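Local coordinates for conserved hypothetical secreted protein (Helicobacter pylori, PDB 4RNZ) that is a cell-shape determinant of the M23B metallopeptidase family and probably acts as a zinc-dependent endopeptidase on peptidoglycan, at residues L4-L9 / A37-N42; L9-F14 / K23-L28. All blocks are in the same frame, centred on the assembly; numbering follows the deposited sequence.

In the fold
Both contacts belong to the N-terminal domain, where three short helices, 11-17, 23-26 and 30-36, lie between the first two strands of a five-stranded antiparallel sheet. Contact 1 brings the two ends of that helical insertion together, and contact 2 pairs its first two helices. They share Leu9, their centres are 13 Å apart, and they touch where Trp6 CH2 packs on Phe14 CB at 3.6 Å. The third helix carries Glu34, which joins His219, Asp223 and His301 at the zinc ion. The side chain of Tyr25 in contact 2 lies about 12 Å from the zinc, that of Gln40 in contact 1 about 14 Å, so both contacts lie outside the metal's coordination shell.

Contact 1 of 2, residues L4-L9 / A37-N42; sequences LVWDKL and AEIQSN
The backbones of Trp6 and Asn42 come side by side just past strand 2-5, their CA atoms 4.9 Å apart, and Asn42 N donates to Trp6 O at 2.8 Å. Trp6 and Ile39 make the main side-chain contact. Ile39 CG2 sits over one face of the indole as a CH-pi contact, 3.5 Å from the centroid of the five-membered ring and 13° off its normal. Its CD1 meets the six-membered ring, 4.0 Å from Trp6 CZ2. The rotation of the indole is fixed in part by the bond from Trp6 NE1 to Leu9 O (2.8 Å), with the acceptor close to the ring plane; the same bond ties down the turn that follows the strand. Nearer the surface, Val5 CG1, anti to the backbone N (chi1 -172°), lies against Asn42 CA at 3.7 Å. Tyr45 meets the Trp6 ring edge-to-face, while Ile60 touches both Trp6 and Ile39. Earlier in the same loop, Glu38 forms a salt bridge with Arg261, in the M23 peptidase region. Where antiparallel strands 2-5 and 44-49 stop pairing, the Trp6 backbone bonds to both Asn42 and Val43, and Asn42 has phi 70°, consistent with a beta bulge where the helical insertion begins and ends.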
loop_
_atom_site.group_PDB
_atom_site.type_symbol
_atom_site.label_atom_id
_atom_site.label_comp_id
_atom_site.label_asym_id
_atom_site.label_seq_id
_atom_site.Cartn_x
_atom_site.Cartn_y
_atom_site.Cartn_z
ATOM N N LEU A 4 19.345 -5.228 5.938
ATOM C CA LEU A 4 19.623 -5.556 4.568
ATOM C C LEU A 4 18.419 -5.269 3.693
ATOM O O LEU A 4 17.312 -5.050 4.192
ATOM C CB LEU A 4 19.976 -7.036 4.464
ATOM C CG LEU A 4 21.157 -7.503 5.311
ATOM C CD1 LEU A 4 21.263 -9.023 5.258
ATOM C CD2 LEU A 4 22.444 -6.864 4.827
ATOM N N VAL A 5 18.640 -5.305 2.386
ATOM C CA VAL A 5 17.607 -5.030 1.420
ATOM C C VAL A 5 17.309 -6.255 0.623
ATOM O O VAL A 5 18.205 -6.864 0.075
ATOM C CB VAL A 5 18.064 -3.958 0.422
ATOM C CG1 VAL A 5 16.898 -3.552 -0.466
ATOM C CG2 VAL A 5 18.627 -2.766 1.171
ATOM N N TRP A 6 16.041 -6.624 0.548
ATOM C CA TRP A 6 15.679 -7.836 -0.165
ATOM C C TRP A 6 15.811 -7.543 -1.649
ATOM O O TRP A 6 15.591 -6.424 -2.106
ATOM C CB TRP A 6 14.269 -8.261 0.205
ATOM C CG TRP A 6 13.881 -9.646 -0.129
ATOM C CD1 TRP A 6 13.314 -10.078 -1.285
ATOM C CD2 TRP A 6 13.930 -10.778 0.740
ATOM N NE1 TRP A 6 13.036 -11.414 -1.209
ATOM C CE2 TRP A 6 13.397 -11.872 0.028
ATOM C CE3 TRP A 6 14.385 -10.982 2.051
ATOM C CZ2 TRP A 6 13.300 -13.152 0.583
ATOM C CZ3 TRP A 6 14.281 -12.263 2.604
ATOM C CH2 TRP A 6 13.750 -13.322 1.871
ATOM N N ASP A 7 16.197 -8.546 -2.403
ATOM C CA ASP A 7 16.390 -8.334 -3.815
ATOM C C ASP A 7 15.422 -9.138 -4.653
ATOM O O ASP A 7 14.352 -8.633 -4.992
ATOM C CB ASP A 7 17.842 -8.646 -4.215
ATOM C CG ASP A 7 18.155 -8.238 -5.650
ATOM O OD1 ASP A 7 17.336 -7.525 -6.270
ATOM O OD2 ASP A 7 19.216 -8.645 -6.161
ATOM N N LYS A 8 15.665 -10.400 -4.879
ATOM C CA LYS A 8 14.865 -11.173 -5.823
ATOM C C LYS A 8 14.515 -12.556 -5.267
ATOM O O LYS A 8 13.704 -13.252 -5.855
ATOM C CB LYS A 8 15.462 -11.257 -7.238
ATOM C CG LYS A 8 15.581 -9.904 -7.943
ATOM C CD LYS A 8 16.994 -9.628 -8.464
ATOM C CE LYS A 8 17.349 -10.461 -9.679
ATOM N NZ LYS A 8 16.381 -10.247 -10.789
ATOM N N LEU A 9 15.081 -12.954 -4.136
ATOM C CA LEU A 9 14.754 -14.266 -3.577
ATOM C C LEU A 9 13.269 -14.475 -3.235
ATOM O O LEU A 9 12.546 -13.528 -2.973
ATOM C CB LEU A 9 15.609 -14.514 -2.353
ATOM C CG LEU A 9 17.117 -14.572 -2.612
ATOM C CD1 LEU A 9 17.851 -14.889 -1.319
ATOM C CD2 LEU A 9 17.455 -15.581 -3.710
ATOM N N ALA A 37 4.165 -15.361 0.034
ATOM C CA ALA A 37 4.443 -14.927 -1.333
ATOM C C ALA A 37 4.530 -13.408 -1.477
ATOM O O ALA A 37 4.871 -12.925 -2.546
ATOM C CB ALA A 37 3.375 -15.474 -2.289
ATOM N N GLU A 38 4.220 -12.656 -0.430
ATOM C CA GLU A 38 4.199 -11.188 -0.551
ATOM C C GLU A 38 5.430 -10.466 -0.008
ATOM O O GLU A 38 5.354 -9.292 0.360
ATOM C CB GLU A 38 2.921 -10.609 0.076
ATOM C CG GLU A 38 1.709 -10.652 -0.851
ATOM C CD GLU A 38 1.916 -9.930 -2.205
ATOM O OE1 GLU A 38 1.374 -10.395 -3.236
ATOM O OE2 GLU A 38 2.604 -8.886 -2.261
ATOM N N ILE A 39 6.573 -11.139 -0.002
ATOM C CA ILE A 39 7.825 -10.483 0.327
ATOM C C ILE A 39 8.192 -9.647 -0.892
ATOM O O ILE A 39 8.450 -10.183 -1.965
ATOM C CB ILE A 39 8.957 -11.489 0.609
ATOM C CG1 ILE A 39 8.607 -12.414 1.778
ATOM C CG2 ILE A 39 10.251 -10.750 0.902
ATOM C CD1 ILE A 39 9.610 -13.534 1.947
ATOM N N GLN A 40 8.205 -8.335 -0.749
ATOM C CA GLN A 40 8.493 -7.484 -1.903
ATOM C C GLN A 40 9.973 -7.213 -2.061
ATOM O O GLN A 40 10.718 -7.075 -1.079
ATOM C CB GLN A 40 7.698 -6.176 -1.810
ATOM C CG GLN A 40 6.196 -6.418 -1.876
ATOM C CD GLN A 40 5.794 -7.210 -3.125
ATOM O OE1 GLN A 40 6.147 -6.836 -4.249
ATOM N NE2 GLN A 40 5.061 -8.307 -2.934
ATOM N N SER A 41 10.416 -7.104 -3.303
ATOM C CA SER A 41 11.795 -6.741 -3.529
ATOM C C SER A 41 12.014 -5.342 -2.948
ATOM O O SER A 41 11.090 -4.541 -2.813
ATOM C CB SER A 41 12.171 -6.817 -5.013
ATOM O OG SER A 41 11.605 -5.752 -5.729
ATOM N N ASN A 42 13.237 -5.061 -2.546
ATOM C CA ASN A 42 13.530 -3.796 -1.888
ATOM C C ASN A 42 13.009 -3.555 -0.482
ATOM O O ASN A 42 13.318 -2.517 0.085
ATOM C CB ASN A 42 13.120 -2.610 -2.764
ATOM C CG ASN A 42 14.222 -2.202 -3.684
ATOM O OD1 ASN A 42 14.491 -2.879 -4.679
ATOM N ND2 ASN A 42 14.902 -1.112 -3.342
#

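Contact 2 of 2, residues L9-F14 / K23-L28; sequences LTLLGF and KLYYNL
Leu12 reaches from helix 11-17 into the angle between Tyr25 and Tyr26, crossing each of these side chains at about a right angle. Its CG is anti to the backbone N (chi1 -159°), which carries it out from the helix toward the tyrosines, and both methyls touch both rings' residues. CD1 is nearest Tyr25, 3.8 Å from both CB and CD2 of that residue, while CD2 comes to 3.5 Å from Tyr26 OH. Leu11, one residue earlier, meets the Tyr25 ring elsewhere: its CD2 lies at the ring edge, 3.8 Å from Tyr25 CD1. That same methyl is a looser neighbour of Leu28 CD1 at 4.4 Å. The two consecutive leucines thus meet Tyr25 from directions about a right angle apart, in mostly apolar packing, with Tyr26 OH the one polar atom their methyls touch. Thr10 sets the start of the first helix as its N-cap, with OG1 accepting from Gly13 N at 2.9 Å in a fairly straight bond (161°). Beyond the pair, Leu11 also packs on Leu79 of the sheet, and Lys33 of helix 30-36 makes a cation-pi contact with Tyr25 and a hydrogen bond with Tyr26 O. This is the packing of two short consecutive helices in a helical insertion between sheet strands, with Tyr25 linking them to the helix that supplies zinc ligand Glu34.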
loop_
_atom_site.group_PDB
_atom_site.type_symbol
_atom_site.label_atom_id
_atom_site.label_comp_id
_atom_site.label_asym_id
_atom_site.label_seq_id
_atom_site.Cartn_x
_atom_site.Cartn_y
_atom_site.Cartn_z
ATOM N N LEU A 9 15.081 -12.954 -4.136
ATOM C CA LEU A 9 14.754 -14.266 -3.577
ATOM C C LEU A 9 13.269 -14.475 -3.235
ATOM O O LEU A 9 12.546 -13.528 -2.973
ATOM C CB LEU A 9 15.609 -14.514 -2.353
ATOM C CG LEU A 9 17.117 -14.572 -2.612
ATOM C CD1 LEU A 9 17.851 -14.889 -1.319
ATOM C CD2 LEU A 9 17.455 -15.581 -3.710
ATOM N N THR A 10 12.811 -15.718 -3.299
ATOM C CA THR A 10 11.566 -16.121 -2.670
ATOM C C THR A 10 11.892 -16.576 -1.234
ATOM O O THR A 10 13.053 -16.683 -0.873
ATOM C CB THR A 10 10.940 -17.310 -3.399
ATOM O OG1 THR A 10 11.938 -18.343 -3.529
ATOM C CG2 THR A 10 10.439 -16.894 -4.777
ATOM N N LEU A 11 10.871 -16.842 -0.427
ATOM C CA LEU A 11 11.119 -17.382 0.903
ATOM C C LEU A 11 11.924 -18.682 0.730
ATOM O O LEU A 11 12.953 -18.885 1.337
ATOM C CB LEU A 11 9.802 -17.604 1.648
ATOM C CG LEU A 11 9.905 -18.340 2.978
ATOM C CD1 LEU A 11 10.861 -17.620 3.940
ATOM C CD2 LEU A 11 8.534 -18.528 3.594
ATOM N N LEU A 12 11.478 -19.532 -0.179
ATOM C CA LEU A 12 12.112 -20.831 -0.384
ATOM C C LEU A 12 13.573 -20.676 -0.813
ATOM O O LEU A 12 14.485 -21.334 -0.275
ATOM C CB LEU A 12 11.289 -21.593 -1.416
ATOM C CG LEU A 12 11.331 -23.091 -1.578
ATOM C CD1 LEU A 12 11.223 -23.821 -0.248
ATOM C CD2 LEU A 12 10.182 -23.452 -2.525
ATOM N N GLY A 13 13.808 -19.773 -1.754
ATOM C CA GLY A 13 15.156 -19.463 -2.165
ATOM C C GLY A 13 15.976 -18.957 -1.004
ATOM O O GLY A 13 17.140 -19.281 -0.903
ATOM N N PHE A 14 15.376 -18.161 -0.108
ATOM C CA PHE A 14 16.110 -17.680 1.058
ATOM C C PHE A 14 16.463 -18.848 1.999
ATOM O O PHE A 14 17.565 -18.908 2.565
ATOM C CB PHE A 14 15.287 -16.593 1.777
ATOM C CG PHE A 14 15.955 -16.013 2.982
ATOM C CD1 PHE A 14 16.890 -14.990 2.855
ATOM C CD2 PHE A 14 15.636 -16.471 4.250
ATOM C CE1 PHE A 14 17.498 -14.461 3.977
ATOM C CE2 PHE A 14 16.244 -15.939 5.373
ATOM C CZ PHE A 14 17.177 -14.942 5.244
ATOM N N LYS A 23 11.370 -27.809 4.275
ATOM C CA LYS A 23 10.070 -28.208 4.834
ATOM C C LYS A 23 9.471 -27.127 5.692
ATOM O O LYS A 23 8.271 -27.122 5.948
ATOM C CB LYS A 23 10.191 -29.475 5.667
ATOM C CG LYS A 23 10.941 -29.300 6.974
ATOM C CD LYS A 23 11.185 -30.649 7.645
ATOM C CE LYS A 23 12.391 -30.581 8.579
ATOM N NZ LYS A 23 12.677 -31.921 9.140
ATOM N N LEU A 24 10.322 -26.254 6.219
ATOM C CA LEU A 24 9.841 -25.088 6.948
ATOM C C LEU A 24 8.837 -24.294 6.095
ATOM O O LEU A 24 7.839 -23.801 6.596
ATOM C CB LEU A 24 11.027 -24.223 7.398
ATOM C CG LEU A 24 10.738 -23.170 8.463
ATOM C CD1 LEU A 24 10.129 -23.794 9.708
ATOM C CD2 LEU A 24 12.017 -22.411 8.817
ATOM N N TYR A 25 9.091 -24.193 4.799
ATOM C CA TYR A 25 8.094 -23.667 3.858
ATOM C C TYR A 25 7.021 -24.697 3.442
ATOM O O TYR A 25 5.828 -24.421 3.519
ATOM C CB TYR A 25 8.769 -23.099 2.596
ATOM C CG TYR A 25 7.767 -22.689 1.550
ATOM C CD1 TYR A 25 7.062 -21.502 1.664
ATOM C CD2 TYR A 25 7.484 -23.520 0.469
ATOM C CE1 TYR A 25 6.123 -21.136 0.723
ATOM C CE2 TYR A 25 6.534 -23.163 -0.473
ATOM C CZ TYR A 25 5.865 -21.960 -0.343
ATOM O OH TYR A 25 4.946 -21.605 -1.290
ATOM N N TYR A 26 7.440 -25.874 2.989
ATOM C CA TYR A 26 6.494 -26.839 2.410
ATOM C C TYR A 26 5.411 -27.234 3.386
ATOM O O TYR A 26 4.257 -27.406 2.984
ATOM C CB TYR A 26 7.224 -28.070 1.865
ATOM C CG TYR A 26 8.116 -27.778 0.681
ATOM C CD1 TYR A 26 7.598 -27.233 -0.479
ATOM C CD2 TYR A 26 9.481 -28.055 0.716
ATOM C CE1 TYR A 26 8.405 -26.961 -1.575
ATOM C CE2 TYR A 26 10.295 -27.791 -0.379
ATOM C CZ TYR A 26 9.753 -27.242 -1.515
ATOM O OH TYR A 26 10.550 -26.973 -2.604
ATOM N N ASN A 27 5.767 -27.339 4.674
ATOM C CA ASN A 27 4.790 -27.636 5.723
ATOM C C ASN A 27 3.792 -26.545 6.027
ATOM O O ASN A 27 2.841 -26.792 6.746
ATOM C CB ASN A 27 5.482 -28.006 7.046
ATOM C CG ASN A 27 6.028 -29.413 7.044
ATOM O OD1 ASN A 27 7.041 -29.700 7.688
ATOM N ND2 ASN A 27 5.353 -30.309 6.331
ATOM N N LEU A 28 3.995 -25.335 5.524
ATOM C CA LEU A 28 3.038 -24.268 5.807
ATOM C C LEU A 28 1.693 -24.594 5.208
ATOM O O LEU A 28 1.618 -25.205 4.139
ATOM C CB LEU A 28 3.530 -22.942 5.226
ATOM C CG LEU A 28 4.800 -22.388 5.866
ATOM C CD1 LEU A 28 5.343 -21.160 5.129
ATOM C CD2 LEU A 28 4.566 -22.073 7.337
#